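Local coordinates for protein tapirin (Caldicellulosiruptor hydrothermalis, PDB 6N2C) that probably binds cellulose, serving the attachment of this thermophilic bacterium to plant biomass, through a C-terminal beta-helix domain that also carries a zinc ion, at residues 326-331 with 345-350; 367-372 with 389-394. One frame throughout, in Å; residues are numbered along the deposited sequence.

Contact 1: residues 326-331 with 345-350; sequences MVLKSN and GILSAD
Met326 and Leu347 lie side by side on the inner face of two parallel strands, 326-328 and 346-349, which are neighbouring rungs of the coil that the tapirin beta-helix builds from successive turns. Both side chains have CG anti to the backbone N (chi1 179° in Met326), and Leu347 CD1 comes to lie alongside the methionine chain, 3.8 Å from Met326 CG and just as near its SD. Beyond CG the methionine bends at chi3 and runs on into the core, where it meets Leu298, Ile300, Leu319 and Ile321. Leu328 differs, its CG anti to the carbonyl carbon (chi1 -52°), and crosses Leu347 obliquely, CG to CD1 4.0 Å. Its CB and CD1 also pack on the single methyl of Ala349, with 3.8 Å between the two CB atoms. Val327 and Ser348 occupy the outer face and touch loosely.

Four backbone hydrogen bonds join the strands: Met326 N to Ile346 O, Ser348 N to Met326 O, Leu328 N to Ser348 O at 2.8 Å, and a last one given by Asp350 N. On its other edge strand 326-328 is bonded to strand 307-310.

Where the strands end, Asp350 points toward the segment 326-331 and its carboxylate lies beside Lys329. In the lysine conformer described, the charges do not form a salt bridge, as Lys329 NZ stays 4.6 Å from Asp350 OD2; one water bridges the gap instead, accepting from Lys329 NZ and donating to Asp350 OD2. At the backbone of the same aspartate, Asp350 N donates to Leu328 O at 2.9 Å, the last bond of the strand pair.

Contact 2: residues 367-372 with 389-394; sequences ATIDAP and LNVKKI
Ile369 pairs with Leu389 and Asp370 with Asn390 where strands 368-371 and 389-391 run parallel, their axes 4.9 Å apart at closest and 22° from alignment, before each segment turns a corner of the beta-helix, at Pro372 and at Lys392. Two backbone hydrogen bonds span the pair, Asn390 N to Ile369 O at 2.9 Å and Ala371 N to Asn390 O at 2.8 Å. Past them, Val391 CA offers a CA-H...O contact to Ala371 O, 3.3 Å away.

On the buried face, in the leucine conformer described, CD2 of Leu389 lies beside CG1 and CD1 of Ile369, 3.9 Å from CD1. The other branch, CG2, anti to the backbone N, meets Val391 CG1 at 3.9 Å, and Ile362 adds a further wall against Ile369 and Leu389.

The outer face is polar. Asp370 and Asn390 both hold CG anti to the backbone N (chi1 179° in Asn390) and extend side by side, carboxylate and amide planes only 21° apart. Asn390 ND2 stops 3.6 Å from Asp370 OD1, and its amide also lies against Pro372 CB, ND2 3.8 Å away. An alanine in place of Asn390 would probably leave Asp370 OD1 without its amide neighbour and uncover the CB edge of Pro372. Lys392 leads away to a salt bridge with Asp373.

Apolar branches thus pack inside while a near-parallel, offset amide and carboxylate lie side by side outside, so the amide's positive end is likely to ease the aspartate's charge electrostatically rather than through a hydrogen bond.

How the contacts relate
Following the chain from the N terminus, contact 1 closes first: strand 326-328 leads through strands 333-335 and 338-341 and returns as strand 346-349, one full turn of the beta-helix. The next turn brings in strand 368-371, and contact 2 closes the one after, through strands 374-378 and 380-384 to strand 388-391. The two loops therefore follow in series, neither nested nor crossed. Their centres are 10 Å apart because strands 346-349 and 368-371 are neighbours on the same face, where Leu347 probably bonds through its backbone to Thr368 and Asp370, and Ala349 CB packs on Ala371 CB. Four consecutive rungs of one face are thereby joined.

Contact 1: residues 326-331 with 345-350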
ATOM      1  N   MET A 326      -7.860 -13.379  -6.026  1.00 16.41           N
ATOM      2  CA  MET A 326      -8.389 -12.354  -5.079  1.00 17.36           C
ATOM      3  C   MET A 326      -9.446 -13.072  -4.240  1.00 19.14           C
ATOM      4  O   MET A 326     -10.229 -13.847  -4.840  1.00 21.04           O
ATOM      5  CB  MET A 326      -9.047 -11.243  -5.779  1.00 16.04           C
ATOM      6  CG  MET A 326      -9.604 -10.203  -4.816  1.00 17.77           C
ATOM      7  SD  MET A 326     -10.177  -8.758  -5.731  0.84 22.30           S
ATOM      8  CE  MET A 326      -8.857  -7.700  -5.590  1.00 27.81           C
ATOM      9  N   VAL A 327      -9.401 -12.911  -2.915  1.00 17.15           N
ATOM     10  CA  VAL A 327     -10.447 -13.370  -1.995  1.00 17.45           C
ATOM     11  C   VAL A 327     -11.171 -12.202  -1.298  1.00 18.88           C
ATOM     12  O   VAL A 327     -10.482 -11.326  -0.738  1.00 18.24           O
ATOM     13  CB  VAL A 327      -9.846 -14.293  -0.932  1.00 21.78           C
ATOM     14  CG1 VAL A 327     -10.848 -14.641   0.182  1.00 24.29           C
ATOM     15  CG2 VAL A 327      -9.352 -15.611  -1.612  1.00 23.12           C
ATOM     16  N   LEU A 328     -12.511 -12.169  -1.389  1.00 16.02           N
ATOM     17  CA  LEU A 328     -13.354 -11.196  -0.637  1.00 16.41           C
ATOM     18  C   LEU A 328     -13.827 -11.897   0.618  1.00 19.18           C
ATOM     19  O   LEU A 328     -14.567 -12.878   0.545  1.00 19.46           O
ATOM     20  CB  LEU A 328     -14.493 -10.687  -1.478  1.00 17.16           C
ATOM     21  CG  LEU A 328     -14.153 -10.135  -2.847  1.00 16.34           C
ATOM     22  CD1 LEU A 328     -15.374  -9.617  -3.501  1.00 17.42           C
ATOM     23  CD2 LEU A 328     -13.038  -9.099  -2.795  1.00 18.00           C
ATOM     24  N   LYS A 329     -13.339 -11.457   1.782  0.55 17.73           N
ATOM     25  CA  LYS A 329     -13.786 -12.009   3.046  0.55 20.01           C
ATOM     26  C   LYS A 329     -15.240 -11.605   3.342  0.55 19.87           C
ATOM     27  O   LYS A 329     -15.816 -10.745   2.672  0.55 19.69           O
ATOM     28  CB  LYS A 329     -12.854 -11.588   4.179  0.55 20.48           C
ATOM     29  CG  LYS A 329     -11.429 -12.146   4.061  0.55 22.89           C
ATOM     30  CD  LYS A 329     -11.416 -13.698   3.992  0.55 24.89           C
ATOM     31  CE  LYS A 329     -10.194 -14.375   4.572  0.55 26.87           C
ATOM     32  NZ  LYS A 329      -9.919 -15.764   4.060  0.55 28.61           N
ATOM     33  N   SER A 330     -15.836 -12.224   4.346  0.55 21.83           N
ATOM     34  CA  SER A 330     -17.247 -12.051   4.562  0.55 22.76           C
ATOM     35  C   SER A 330     -17.608 -10.586   4.730  0.55 21.41           C
ATOM     36  O   SER A 330     -16.885  -9.817   5.377  0.55 21.44           O
ATOM     37  CB  SER A 330     -17.711 -12.855   5.782  0.55 25.19           C
ATOM     38  OG  SER A 330     -17.162 -12.307   6.943  0.55 23.67           O
ATOM     39  N   ASN A 331     -18.721 -10.215   4.117  1.00 20.82           N
ATOM     40  CA  ASN A 331     -19.302  -8.859   4.099  1.00 22.89           C
ATOM     41  C   ASN A 331     -18.476  -7.727   3.425  1.00 22.16           C
ATOM     42  O   ASN A 331     -18.861  -6.521   3.463  1.00 22.12           O
ATOM     43  CB  ASN A 331     -19.760  -8.429   5.501  1.00 27.77           C
ATOM     44  CG  ASN A 331     -20.692  -9.462   6.114  1.00 31.81           C
ATOM     45  OD1 ASN A 331     -20.371 -10.102   7.114  1.00 38.20           O
ATOM     46  ND2 ASN A 331     -21.788  -9.666   5.470  1.00 27.52           N
ATOM     47  N   GLY A 345      -7.504 -16.109 -14.152  1.00 20.70           N
ATOM     48  CA  GLY A 345      -7.995 -15.248 -13.082  1.00 19.27           C
ATOM     49  C   GLY A 345      -9.032 -15.918 -12.251  1.00 19.04           C
ATOM     50  O   GLY A 345      -9.956 -16.541 -12.784  1.00 18.61           O
ATOM     51  N   ILE A 346      -8.919 -15.822 -10.928  1.00 19.80           N
ATOM     52  CA  ILE A 346      -9.907 -16.328 -10.006  1.00 19.22           C
ATOM     53  C   ILE A 346     -10.310 -15.178  -8.985  1.00 21.16           C
ATOM     54  O   ILE A 346      -9.426 -14.598  -8.343  1.00 20.14           O
ATOM     55  CB  ILE A 346      -9.365 -17.466  -9.158  1.00 25.85           C
ATOM     56  CG1 ILE A 346      -8.960 -18.625 -10.068  1.00 33.10           C
ATOM     57  CG2 ILE A 346     -10.436 -17.922  -8.159  1.00 26.76           C
ATOM     58  CD1 ILE A 346      -8.326 -19.781  -9.316  1.00 33.59           C
ATOM     59  N   LEU A 347     -11.598 -14.944  -8.870  1.00 18.81           N
ATOM     60  CA  LEU A 347     -12.217 -14.095  -7.787  1.00 19.30           C
ATOM     61  C   LEU A 347     -13.088 -15.024  -6.973  1.00 19.25           C
ATOM     62  O   LEU A 347     -14.091 -15.582  -7.492  1.00 20.84           O
ATOM     63  CB  LEU A 347     -13.110 -12.997  -8.349  1.00 18.95           C
ATOM     64  CG  LEU A 347     -13.862 -12.065  -7.362  1.00 20.04           C
ATOM     65  CD1 LEU A 347     -12.864 -11.424  -6.407  1.00 21.37           C
ATOM     66  CD2 LEU A 347     -14.736 -11.094  -8.080  1.00 20.32           C
ATOM     67  N   SER A 348     -12.740 -15.165  -5.709  0.67 16.66           N
ATOM     68  CA  SER A 348     -13.459 -15.941  -4.733  0.67 18.78           C
ATOM     69  C   SER A 348     -14.009 -15.053  -3.638  0.67 21.11           C
ATOM     70  O   SER A 348     -13.298 -14.156  -3.157  0.67 19.72           O
ATOM     71  CB  SER A 348     -12.474 -16.935  -4.139  0.67 21.90           C
ATOM     72  OG  SER A 348     -13.055 -17.795  -3.216  0.67 22.81           O
ATOM     73  N   ALA A 349     -15.242 -15.289  -3.198  1.00 20.36           N
ATOM     74  CA  ALA A 349     -15.913 -14.404  -2.264  1.00 18.73           C
ATOM     75  C   ALA A 349     -16.777 -15.135  -1.292  1.00 22.65           C
ATOM     76  O   ALA A 349     -17.491 -16.093  -1.653  1.00 21.63           O
ATOM     77  CB  ALA A 349     -16.719 -13.344  -2.989  1.00 18.56           C
ATOM     78  N   ASP A 350     -16.745 -14.678  -0.058  1.00 22.84           N
ATOM     79  CA  ASP A 350     -17.477 -15.327   1.029  1.00 25.11           C
ATOM     80  C   ASP A 350     -18.823 -14.704   1.227  1.00 22.75           C
ATOM     81  O   ASP A 350     -19.277 -13.838   0.460  1.00 24.01           O
ATOM     82  CB  ASP A 350     -16.620 -15.273   2.323  1.00 26.86           C
ATOM     83  CG  ASP A 350     -15.286 -15.994   2.214  1.00 34.99           C
ATOM     84  OD1 ASP A 350     -15.100 -16.940   1.411  1.00 38.66           O
ATOM     85  OD2 ASP A 350     -14.375 -15.587   2.964  1.00 36.62           O
TER
HETATM   86  O   HOH W   1     -12.151 -17.199   3.162  1.00 39.49           O
HETATM   87  O   HOH W   2     -14.775 -14.602   5.278  1.00 24.49           O

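Contact 2: residues 367-372 with 389-394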
ATOM      1  N   ALA A 367     -11.446 -18.489 -16.595  1.00 20.84           N
ATOM      2  CA  ALA A 367     -11.784 -17.240 -15.788  1.00 21.49           C
ATOM      3  C   ALA A 367     -12.922 -17.610 -14.857  1.00 26.68           C
ATOM      4  O   ALA A 367     -13.929 -18.218 -15.289  1.00 26.17           O
ATOM      5  CB  ALA A 367     -12.170 -16.099 -16.670  1.00 22.87           C
ATOM      6  N   THR A 368     -12.759 -17.284 -13.581  1.00 24.29           N
ATOM      7  CA  THR A 368     -13.606 -17.833 -12.541  1.00 21.42           C
ATOM      8  C   THR A 368     -14.063 -16.773 -11.571  1.00 24.90           C
ATOM      9  O   THR A 368     -13.232 -15.985 -11.065  1.00 22.37           O
ATOM     10  CB  THR A 368     -12.853 -18.880 -11.737  1.00 26.10           C
ATOM     11  OG1 THR A 368     -12.390 -19.970 -12.589  1.00 24.57           O
ATOM     12  CG2 THR A 368     -13.713 -19.478 -10.695  1.00 23.78           C
ATOM     13  N   ILE A 369     -15.361 -16.758 -11.307  1.00 23.04           N
ATOM     14  CA  ILE A 369     -15.894 -16.146 -10.107  1.00 22.86           C
ATOM     15  C   ILE A 369     -16.550 -17.232  -9.275  1.00 23.28           C
ATOM     16  O   ILE A 369     -17.561 -17.800  -9.650  1.00 25.22           O
ATOM     17  CB  ILE A 369     -16.867 -14.989 -10.446  1.00 21.88           C
ATOM     18  CG1 ILE A 369     -16.196 -13.915 -11.349  1.00 21.80           C
ATOM     19  CG2 ILE A 369     -17.427 -14.380  -9.197  1.00 22.90           C
ATOM     20  CD1 ILE A 369     -17.118 -12.760 -11.802  1.00 25.33           C
ATOM     21  N   ASP A 370     -16.013 -17.459  -8.095  1.00 20.91           N
ATOM     22  CA  ASP A 370     -16.550 -18.435  -7.161  1.00 23.92           C
ATOM     23  C   ASP A 370     -17.047 -17.727  -5.950  1.00 23.64           C
ATOM     24  O   ASP A 370     -16.283 -17.466  -4.994  1.00 21.66           O
ATOM     25  CB  ASP A 370     -15.441 -19.385  -6.789  1.00 27.49           C
ATOM     26  CG  ASP A 370     -15.900 -20.471  -5.791  1.00 32.59           C
ATOM     27  OD1 ASP A 370     -17.078 -20.616  -5.455  1.00 33.16           O
ATOM     28  OD2 ASP A 370     -15.028 -21.171  -5.360  1.00 42.77           O
ATOM     29  N   ALA A 371     -18.321 -17.382  -6.009  1.00 20.53           N
ATOM     30  CA  ALA A 371     -18.927 -16.404  -5.060  1.00 22.45           C
ATOM     31  C   ALA A 371     -20.389 -16.678  -4.892  1.00 21.84           C
ATOM     32  O   ALA A 371     -21.215 -15.830  -5.194  1.00 21.82           O
ATOM     33  CB  ALA A 371     -18.690 -14.983  -5.577  1.00 22.66           C
ATOM     34  N   PRO A 372     -20.728 -17.883  -4.380  1.00 24.11           N
ATOM     35  CA  PRO A 372     -22.123 -18.338  -4.509  1.00 24.26           C
ATOM     36  C   PRO A 372     -23.136 -17.491  -3.765  1.00 23.21           C
ATOM     37  O   PRO A 372     -24.295 -17.544  -4.110  1.00 21.97           O
ATOM     38  CB  PRO A 372     -22.055 -19.773  -3.942  1.00 27.43           C
ATOM     39  CG  PRO A 372     -20.949 -19.664  -2.916  1.00 30.69           C
ATOM     40  CD  PRO A 372     -19.907 -18.880  -3.678  1.00 26.92           C
ATOM     41  N   LEU A 389     -18.819 -19.231 -13.587  0.61 24.60           N
ATOM     42  CA  LEU A 389     -19.474 -18.241 -12.722  0.61 27.00           C
ATOM     43  C   LEU A 389     -20.368 -18.979 -11.775  0.61 28.39           C
ATOM     44  O   LEU A 389     -21.159 -19.826 -12.205  0.61 34.15           O
ATOM     45  CB  LEU A 389     -20.368 -17.310 -13.496  0.61 29.46           C
ATOM     46  CG  LEU A 389     -19.854 -16.412 -14.577  0.61 28.41           C
ATOM     47  CD1 LEU A 389     -21.009 -15.529 -15.026  0.61 29.93           C
ATOM     48  CD2 LEU A 389     -18.710 -15.597 -13.971  0.61 35.30           C
ATOM     49  N   ASN A 390     -20.200 -18.730 -10.495  1.00 23.73           N
ATOM     50  CA  ASN A 390     -21.028 -19.311  -9.456  1.00 22.83           C
ATOM     51  C   ASN A 390     -21.403 -18.186  -8.464  1.00 25.14           C
ATOM     52  O   ASN A 390     -20.608 -17.886  -7.526  1.00 24.86           O
ATOM     53  CB  ASN A 390     -20.255 -20.447  -8.800  1.00 23.88           C
ATOM     54  CG  ASN A 390     -21.031 -21.106  -7.694  1.00 26.50           C
ATOM     55  OD1 ASN A 390     -22.277 -21.063  -7.676  1.00 30.00           O
ATOM     56  ND2 ASN A 390     -20.325 -21.650  -6.740  1.00 29.25           N
ATOM     57  N   VAL A 391     -22.567 -17.566  -8.654  1.00 20.90           N
ATOM     58  CA  VAL A 391     -22.960 -16.417  -7.900  1.00 22.13           C
ATOM     59  C   VAL A 391     -24.401 -16.460  -7.532  1.00 24.16           C
ATOM     60  O   VAL A 391     -25.140 -17.362  -7.987  1.00 24.65           O
ATOM     61  CB  VAL A 391     -22.671 -15.113  -8.660  1.00 23.42           C
ATOM     62  CG1 VAL A 391     -21.226 -15.096  -9.107  1.00 23.17           C
ATOM     63  CG2 VAL A 391     -23.520 -14.987  -9.924  1.00 23.94           C
ATOM     64  N   LYS A 392     -24.825 -15.517  -6.697  1.00 20.77           N
ATOM     65  CA  LYS A 392     -26.245 -15.476  -6.320  1.00 22.12           C
ATOM     66  C   LYS A 392     -27.074 -14.647  -7.289  1.00 23.08           C
ATOM     67  O   LYS A 392     -28.145 -15.081  -7.715  1.00 21.92           O
ATOM     68  CB  LYS A 392     -26.360 -14.984  -4.908  1.00 23.79           C
ATOM     69  CG  LYS A 392     -27.790 -14.925  -4.363  1.00 26.11           C
ATOM     70  CD  LYS A 392     -27.830 -14.828  -2.847  1.00 23.51           C
ATOM     71  CE  LYS A 392     -27.700 -13.398  -2.369  1.00 26.32           C
ATOM     72  NZ  LYS A 392     -27.583 -13.337  -0.881  1.00 26.59           N
ATOM     73  N   LYS A 393     -26.668 -13.420  -7.568  1.00 20.84           N
ATOM     74  CA  LYS A 393     -27.431 -12.538  -8.451  1.00 20.89           C
ATOM     75  C   LYS A 393     -26.525 -11.620  -9.226  1.00 19.60           C
ATOM     76  O   LYS A 393     -25.505 -11.162  -8.718  1.00 20.07           O
ATOM     77  CB  LYS A 393     -28.451 -11.680  -7.652  1.00 20.36           C
ATOM     78  CG  LYS A 393     -29.346 -10.747  -8.453  1.00 23.25           C
ATOM     79  CD  LYS A 393     -30.292  -9.947  -7.561  1.00 27.19           C
ATOM     80  CE  LYS A 393     -31.370  -9.268  -8.369  1.00 29.58           C
ATOM     81  NZ  LYS A 393     -32.229  -8.405  -7.472  1.00 37.07           N
ATOM     82  N   ILE A 394     -26.889 -11.366 -10.483  1.00 20.60           N
ATOM     83  CA  ILE A 394     -26.224 -10.334 -11.272  1.00 19.66           C
ATOM     84  C   ILE A 394     -27.305  -9.347 -11.679  1.00 21.69           C
ATOM     85  O   ILE A 394     -28.388  -9.720 -12.158  1.00 18.30           O
ATOM     86  CB  ILE A 394     -25.516 -10.909 -12.487  1.00 19.39           C
ATOM     87  CG1 ILE A 394     -24.490 -11.975 -12.074  1.00 21.07           C
ATOM     88  CG2 ILE A 394     -24.945  -9.842 -13.412  1.00 18.92           C
ATOM     89  CD1 ILE A 394     -23.839 -12.726 -13.232  1.00 21.06           C
TER